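Local coordinates for SidF, inhibitor of growth family, member 3 (Legionella pneumophila subsp. pneumophila, PDB 4FYE), which acts as a phosphoinositide phosphatase of the bacterium and probably removes phosphate from phosphatidylinositol phosphates, at residues A442-V445 and N446-D450; Q610-Y614 and E615-H619. The protein carries 1 engineered substitution. All coordinates share one frame; numbering follows the deposited sequence.

Contact 1 of 2, residues A442-V445 and N446-D450; sequences ARFV and NQMTD
N446 reaches back to A442 in one of the i to i+4 hydrogen bonds of the alpha-helix 438-458, its N lying 2.9 Å from A442 O with an N-H...O angle of 172°; two residues on, the same spacing gives a Met-aromatic contact between M448 and F444. The buried side-chain amide of N446 is satisfied by helix 522-583, ND2 bonding to H550 and OD1 to R557. Q447 repeats the backbone bond to R443 O and sends a side chain, extended beyond CG, slantwise across that of R443. Q447 NE2 sits over the centre of one guanidinium face, 3.8 Å from R443 CZ, with the amide and guanidinium planes turned 42° apart. R443 NH1 bonds to Q440 and forms a salt bridge with D385, and NH2 has a long, weak ion pair with E492. M448 N bonds to F444 O at 3.0 Å, and the same pair meets through its side chains. Helix 626-637 covers this pair, M631 touching both side chains. M448, bent at chi2 (-66°) and chi3, runs back toward F444 and lays its CG over one face of the ring. This CH-pi approach puts M448 CG 3.8 Å from the centroid of the F444 ring, while M448 SD lies obliquely at 4.7 Å from that centroid.

Contact 2 of 2, residues Q610-Y614 and E615-H619; sequences QELYY and ENTWH
A Schellman motif closes the C-terminal end of helix 590-614, T617 and W618 folding back on L612 where the chain turns into the loop leading to helix 626-637. An i to i+4 bond runs from E615 N to E611 O, 3.1 Å long, with the donor raised above the carbonyl plane. N616 then takes the positive phi of the motif, 56°, and its N bonds to Y613 O at 3.0 Å. This reversal brings the following amides back over L612 O, which accepts two weak bonds, the 6→1 bond of the motif from T617 N at 3.0 Å and another from W618 N at 3.2 Å. The same oxygen lies at the edge of the W618 indole, in its plane. T617 OG1, held between the backbone N and carbonyl carbon (chi1 55°), comes within 3.3 Å of L612 CD1, the two side chains crossing at about a right angle. E615 lays its carboxylate against the aliphatic CG of E611, with E615 CD 3.8 Å from E611 CG; the two acids' planes are nearly parallel. L612 and W618 also meet helix 626-637, through L630 and L627 respectively, and the indole meets the ring of W417, whereas Y614 packs on helix 522-583 and Y613 and Y614 on helix 438-458.

Contact 1, within helix 438-458, precedes contact 2, at the end of helix 590-614, along the chain, yet their centres lie only about 14 Å apart on the same side of the chain's centre. They touch directly: the methyl of A442 meets the hydroxyl end of Y613, while V445 CG2 packs on the ring of Y613 and V445 CG1 on the hydroxyl of Y614. Helix 522-583 borders both contacts, and its D554 is hydrogen-bonded to Y613 OH. Helix 626-637, which follows the loop of contact 2, also reaches both. The two contacts thus join four helices of the phosphatase domain into one packed region.

Contact 1 of 2, residues A442-V445 and N446-D450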
ATOM      1  N   ALA A 442      -1.877 -19.772   8.164  1.00 56.05           N
ATOM      2  CA  ALA A 442      -1.008 -20.585   9.027  1.00 61.72           C
ATOM      3  C   ALA A 442       0.487 -20.742   8.520  1.00 63.82           C
ATOM      4  O   ALA A 442       1.445 -20.544   9.286  1.00 70.51           O
ATOM      5  CB  ALA A 442      -1.651 -21.938   9.344  1.00 61.85           C
ATOM      6  N   ARG A 443       0.705 -21.077   7.253  1.00 61.99           N
ATOM      7  CA  ARG A 443       2.050 -20.983   6.696  1.00 58.57           C
ATOM      8  C   ARG A 443       2.716 -19.627   7.046  1.00 59.97           C
ATOM      9  O   ARG A 443       3.801 -19.592   7.678  1.00 58.29           O
ATOM     10  CB  ARG A 443       1.953 -21.141   5.193  1.00 59.74           C
ATOM     11  CG  ARG A 443       3.275 -21.016   4.423  1.00 61.78           C
ATOM     12  CD  ARG A 443       3.158 -21.835   3.145  1.00 61.89           C
ATOM     13  NE  ARG A 443       4.337 -21.702   2.324  1.00 65.28           N
ATOM     14  CZ  ARG A 443       4.518 -20.756   1.410  1.00 60.35           C
ATOM     15  NH1 ARG A 443       3.560 -19.876   1.171  1.00 53.54           N
ATOM     16  NH2 ARG A 443       5.653 -20.741   0.700  1.00 58.79           N
ATOM     17  N   PHE A 444       2.054 -18.528   6.653  1.00 55.06           N
ATOM     18  CA  PHE A 444       2.543 -17.161   6.915  1.00 51.94           C
ATOM     19  C   PHE A 444       2.863 -16.969   8.400  1.00 51.51           C
ATOM     20  O   PHE A 444       3.933 -16.490   8.764  1.00 54.68           O
ATOM     21  CB  PHE A 444       1.487 -16.157   6.439  1.00 53.22           C
ATOM     22  CG  PHE A 444       1.811 -14.716   6.749  1.00 52.59           C
ATOM     23  CD1 PHE A 444       2.588 -13.964   5.887  1.00 49.44           C
ATOM     24  CD2 PHE A 444       1.313 -14.117   7.906  1.00 48.47           C
ATOM     25  CE1 PHE A 444       2.870 -12.633   6.168  1.00 51.68           C
ATOM     26  CE2 PHE A 444       1.570 -12.802   8.185  1.00 50.32           C
ATOM     27  CZ  PHE A 444       2.360 -12.050   7.314  1.00 52.79           C
ATOM     28  N   VAL A 445       1.975 -17.396   9.280  1.00 52.71           N
ATOM     29  CA  VAL A 445       2.264 -17.217  10.677  1.00 51.71           C
ATOM     30  C   VAL A 445       3.555 -17.947  11.033  1.00 58.33           C
ATOM     31  O   VAL A 445       4.464 -17.374  11.672  1.00 59.67           O
ATOM     32  CB  VAL A 445       1.056 -17.577  11.572  1.00 51.86           C
ATOM     33  CG1 VAL A 445       1.477 -17.728  13.029  1.00 50.87           C
ATOM     34  CG2 VAL A 445      -0.022 -16.492  11.466  1.00 47.85           C
ATOM     35  N   ASN A 446       3.687 -19.197  10.594  1.00 60.34           N
ATOM     36  CA  ASN A 446       4.930 -19.954  10.888  1.00 60.83           C
ATOM     37  C   ASN A 446       6.181 -19.229  10.326  1.00 60.03           C
ATOM     38  O   ASN A 446       7.212 -19.091  10.997  1.00 58.11           O
ATOM     39  CB  ASN A 446       4.861 -21.340  10.282  1.00 59.07           C
ATOM     40  CG  ASN A 446       3.917 -22.246  10.990  1.00 63.11           C
ATOM     41  OD1 ASN A 446       3.704 -22.136  12.213  1.00 66.81           O
ATOM     42  ND2 ASN A 446       3.344 -23.197  10.231  1.00 64.08           N
ATOM     43  N   GLN A 447       6.082 -18.758   9.096  1.00 58.88           N
ATOM     44  CA  GLN A 447       7.250 -18.108   8.486  1.00 60.41           C
ATOM     45  C   GLN A 447       7.713 -16.933   9.314  1.00 59.01           C
ATOM     46  O   GLN A 447       8.879 -16.840   9.659  1.00 61.05           O
ATOM     47  CB  GLN A 447       6.912 -17.612   7.106  1.00 58.39           C
ATOM     48  CG  GLN A 447       6.462 -18.721   6.186  1.00 61.51           C
ATOM     49  CD  GLN A 447       6.076 -18.217   4.808  1.00 58.77           C
ATOM     50  OE1 GLN A 447       5.255 -17.317   4.653  1.00 55.04           O
ATOM     51  NE2 GLN A 447       6.687 -18.801   3.795  1.00 55.01           N
ATOM     52  N   MET A 448       6.767 -16.068   9.664  1.00 58.81           N
ATOM     53  CA  MET A 448       7.055 -14.796  10.316  1.00 57.64           C
ATOM     54  C   MET A 448       7.508 -15.096  11.709  1.00 58.27           C
ATOM     55  O   MET A 448       8.359 -14.417  12.258  1.00 64.94           O
ATOM     56  CB  MET A 448       5.780 -13.904  10.374  1.00 61.14           C
ATOM     57  CG  MET A 448       5.276 -13.411   9.016  1.00 56.91           C
ATOM     58  SD  MET A 448       6.475 -12.283   8.267  1.00 56.41           S
ATOM     59  CE  MET A 448       6.184 -10.749   9.179  1.00 54.10           C
ATOM     60  N   THR A 449       6.930 -16.111  12.312  1.00 57.76           N
ATOM     61  CA  THR A 449       7.416 -16.446  13.604  1.00 60.67           C
ATOM     62  C   THR A 449       8.844 -17.041  13.535  1.00 65.97           C
ATOM     63  O   THR A 449       9.706 -16.633  14.308  1.00 70.48           O
ATOM     64  CB  THR A 449       6.390 -17.210  14.510  1.00 63.72           C
ATOM     65  OG1 THR A 449       7.053 -18.286  15.157  1.00 64.95           O
ATOM     66  CG2 THR A 449       5.177 -17.762  13.774  1.00 60.00           C
ATOM     67  N   ASP A 450       9.121 -17.953  12.603  1.00 67.02           N
ATOM     68  CA  ASP A 450      10.521 -18.456  12.404  1.00 68.80           C
ATOM     69  C   ASP A 450      11.524 -17.283  12.134  1.00 70.30           C
ATOM     70  O   ASP A 450      12.586 -17.209  12.775  1.00 63.86           O
ATOM     71  CB  ASP A 450      10.584 -19.588  11.330  1.00 70.47           C
ATOM     72  CG  ASP A 450       9.882 -20.951  11.802  1.00 81.65           C
ATOM     73  OD1 ASP A 450      10.279 -21.512  12.856  1.00 86.54           O
ATOM     74  OD2 ASP A 450       8.955 -21.495  11.124  1.00 77.75           O
TER

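Contact 2 of 2, residues Q610-Y614 and E615-H619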
ATOM      1  N   GLN A 610      -0.120 -13.343  17.803  1.00 55.40           N
ATOM      2  CA  GLN A 610      -0.398 -14.686  18.214  1.00 60.09           C
ATOM      3  C   GLN A 610      -1.685 -14.760  18.955  1.00 62.06           C
ATOM      4  O   GLN A 610      -2.467 -15.679  18.707  1.00 62.04           O
ATOM      5  CB  GLN A 610       0.748 -15.246  19.064  1.00 65.24           C
ATOM      6  CG  GLN A 610       2.007 -15.432  18.241  1.00 65.14           C
ATOM      7  CD  GLN A 610       3.191 -15.880  19.064  1.00 73.07           C
ATOM      8  OE1 GLN A 610       4.000 -16.713  18.617  1.00 69.02           O
ATOM      9  NE2 GLN A 610       3.315 -15.326  20.266  1.00 72.57           N
ATOM     10  N   GLU A 611      -1.937 -13.799  19.847  1.00 63.78           N
ATOM     11  CA  GLU A 611      -3.168 -13.856  20.630  1.00 61.89           C
ATOM     12  C   GLU A 611      -4.389 -13.840  19.681  1.00 63.21           C
ATOM     13  O   GLU A 611      -5.326 -14.647  19.824  1.00 61.72           O
ATOM     14  CB  GLU A 611      -3.252 -12.731  21.683  1.00 63.09           C
ATOM     15  CG  GLU A 611      -4.667 -12.627  22.280  1.00 71.96           C
ATOM     16  CD  GLU A 611      -4.985 -11.318  23.003  1.00 82.68           C
ATOM     17  OE1 GLU A 611      -4.322 -11.047  24.038  1.00 82.61           O
ATOM     18  OE2 GLU A 611      -5.935 -10.578  22.553  1.00 88.96           O
ATOM     19  N   LEU A 612      -4.355 -12.929  18.693  1.00 61.96           N
ATOM     20  CA  LEU A 612      -5.492 -12.683  17.808  1.00 57.30           C
ATOM     21  C   LEU A 612      -5.680 -13.872  16.869  1.00 60.77           C
ATOM     22  O   LEU A 612      -6.801 -14.180  16.422  1.00 62.16           O
ATOM     23  CB  LEU A 612      -5.260 -11.416  17.003  1.00 54.46           C
ATOM     24  CG  LEU A 612      -5.808 -10.008  17.386  1.00 60.12           C
ATOM     25  CD1 LEU A 612      -6.869  -9.928  18.509  1.00 55.54           C
ATOM     26  CD2 LEU A 612      -4.683  -9.036  17.646  1.00 52.91           C
ATOM     27  N   TYR A 613      -4.573 -14.542  16.566  1.00 59.29           N
ATOM     28  CA  TYR A 613      -4.597 -15.578  15.547  1.00 59.15           C
ATOM     29  C   TYR A 613      -4.981 -16.899  16.218  1.00 62.98           C
ATOM     30  O   TYR A 613      -5.974 -17.528  15.836  1.00 64.88           O
ATOM     31  CB  TYR A 613      -3.251 -15.668  14.760  1.00 56.87           C
ATOM     32  CG  TYR A 613      -3.202 -16.867  13.829  1.00 57.14           C
ATOM     33  CD1 TYR A 613      -4.047 -16.954  12.709  1.00 54.02           C
ATOM     34  CD2 TYR A 613      -2.377 -17.964  14.132  1.00 61.83           C
ATOM     35  CE1 TYR A 613      -4.045 -18.077  11.906  1.00 56.33           C
ATOM     36  CE2 TYR A 613      -2.354 -19.106  13.341  1.00 59.33           C
ATOM     37  CZ  TYR A 613      -3.176 -19.158  12.225  1.00 62.16           C
ATOM     38  OH  TYR A 613      -3.116 -20.310  11.460  1.00 63.34           O
ATOM     39  N   TYR A 614      -4.231 -17.288  17.242  1.00 61.16           N
ATOM     40  CA  TYR A 614      -4.470 -18.572  17.875  1.00 66.25           C
ATOM     41  C   TYR A 614      -5.818 -18.655  18.604  1.00 68.26           C
ATOM     42  O   TYR A 614      -6.486 -19.681  18.494  1.00 71.53           O
ATOM     43  CB  TYR A 614      -3.284 -19.005  18.745  1.00 64.83           C
ATOM     44  CG  TYR A 614      -2.027 -19.295  17.944  1.00 62.38           C
ATOM     45  CD1 TYR A 614      -2.013 -20.325  17.006  1.00 65.48           C
ATOM     46  CD2 TYR A 614      -0.843 -18.584  18.148  1.00 61.33           C
ATOM     47  CE1 TYR A 614      -0.872 -20.616  16.277  1.00 64.65           C
ATOM     48  CE2 TYR A 614       0.317 -18.878  17.418  1.00 63.36           C
ATOM     49  CZ  TYR A 614       0.292 -19.897  16.479  1.00 64.16           C
ATOM     50  OH  TYR A 614       1.384 -20.224  15.683  1.00 65.82           O
ATOM     51  N   GLU A 615      -6.220 -17.584  19.298  1.00 68.55           N
ATOM     52  CA  GLU A 615      -7.574 -17.445  19.938  1.00 67.63           C
ATOM     53  C   GLU A 615      -8.691 -17.145  18.924  1.00 64.89           C
ATOM     54  O   GLU A 615      -9.871 -17.111  19.258  1.00 60.20           O
ATOM     55  CB  GLU A 615      -7.563 -16.344  21.004  1.00 69.22           C
ATOM     56  CG  GLU A 615      -6.597 -16.647  22.138  1.00 73.87           C
ATOM     57  CD  GLU A 615      -6.697 -15.699  23.329  1.00 81.67           C
ATOM     58  OE1 GLU A 615      -7.617 -14.842  23.368  1.00 83.66           O
ATOM     59  OE2 GLU A 615      -5.849 -15.830  24.258  1.00 86.82           O
ATOM     60  N   ASN A 616      -8.298 -16.930  17.670  1.00 63.33           N
ATOM     61  CA  ASN A 616      -9.255 -16.751  16.607  1.00 60.38           C
ATOM     62  C   ASN A 616     -10.200 -15.604  16.944  1.00 60.18           C
ATOM     63  O   ASN A 616     -11.411 -15.656  16.700  1.00 62.55           O
ATOM     64  CB  ASN A 616      -9.978 -18.084  16.347  1.00 62.32           C
ATOM     65  CG  ASN A 616     -10.864 -18.062  15.107  1.00 63.67           C
ATOM     66  OD1 ASN A 616     -11.894 -18.734  15.119  1.00 66.04           O
ATOM     67  ND2 ASN A 616     -10.507 -17.272  14.054  1.00 54.77           N
ATOM     68  N   THR A 617      -9.624 -14.523  17.462  1.00 59.32           N
ATOM     69  CA  THR A 617     -10.392 -13.300  17.730  1.00 54.95           C
ATOM     70  C   THR A 617     -10.204 -12.159  16.689  1.00 53.28           C
ATOM     71  O   THR A 617     -10.899 -11.125  16.732  1.00 53.95           O
ATOM     72  CB  THR A 617     -10.108 -12.785  19.139  1.00 53.17           C
ATOM     73  OG1 THR A 617      -8.693 -12.604  19.298  1.00 52.78           O
ATOM     74  CG2 THR A 617     -10.644 -13.783  20.179  1.00 51.63           C
ATOM     75  N   TRP A 618      -9.329 -12.378  15.721  1.00 51.03           N
ATOM     76  CA  TRP A 618      -8.899 -11.316  14.813  1.00 48.27           C
ATOM     77  C   TRP A 618     -10.095 -10.806  14.046  1.00 48.28           C
ATOM     78  O   TRP A 618     -10.144  -9.662  13.628  1.00 49.38           O
ATOM     79  CB  TRP A 618      -7.823 -11.851  13.879  1.00 47.47           C
ATOM     80  CG  TRP A 618      -8.371 -12.928  12.976  1.00 47.42           C
ATOM     81  CD1 TRP A 618      -8.406 -14.311  13.214  1.00 49.79           C
ATOM     82  CD2 TRP A 618      -9.080 -12.744  11.703  1.00 46.19           C
ATOM     83  NE1 TRP A 618      -9.029 -14.977  12.173  1.00 51.01           N
ATOM     84  CE2 TRP A 618      -9.484 -14.095  11.248  1.00 49.29           C
ATOM     85  CE3 TRP A 618      -9.386 -11.658  10.918  1.00 42.69           C
ATOM     86  CZ2 TRP A 618     -10.179 -14.302  10.065  1.00 47.10           C
ATOM     87  CZ3 TRP A 618     -10.103 -11.881   9.715  1.00 42.74           C
ATOM     88  CH2 TRP A 618     -10.469 -13.179   9.296  1.00 43.95           C
ATOM     89  N   HIS A 619     -11.128 -11.626  13.914  1.00 52.57           N
ATOM     90  CA  HIS A 619     -12.277 -11.230  13.091  1.00 47.65           C
ATOM     91  C   HIS A 619     -13.430 -10.627  13.852  1.00 48.75           C
ATOM     92  O   HIS A 619     -14.434 -10.231  13.230  1.00 47.36           O
ATOM     93  CB  HIS A 619     -12.764 -12.437  12.303  1.00 50.43           C
ATOM     94  CG  HIS A 619     -13.286 -13.549  13.179  1.00 53.53           C
ATOM     95  ND1 HIS A 619     -12.503 -14.596  13.595  1.00 59.03           N
ATOM     96  CD2 HIS A 619     -14.541 -13.770  13.713  1.00 53.95           C
ATOM     97  CE1 HIS A 619     -13.205 -15.418  14.357  1.00 53.12           C
ATOM     98  NE2 HIS A 619     -14.459 -14.907  14.453  1.00 57.10           N
TER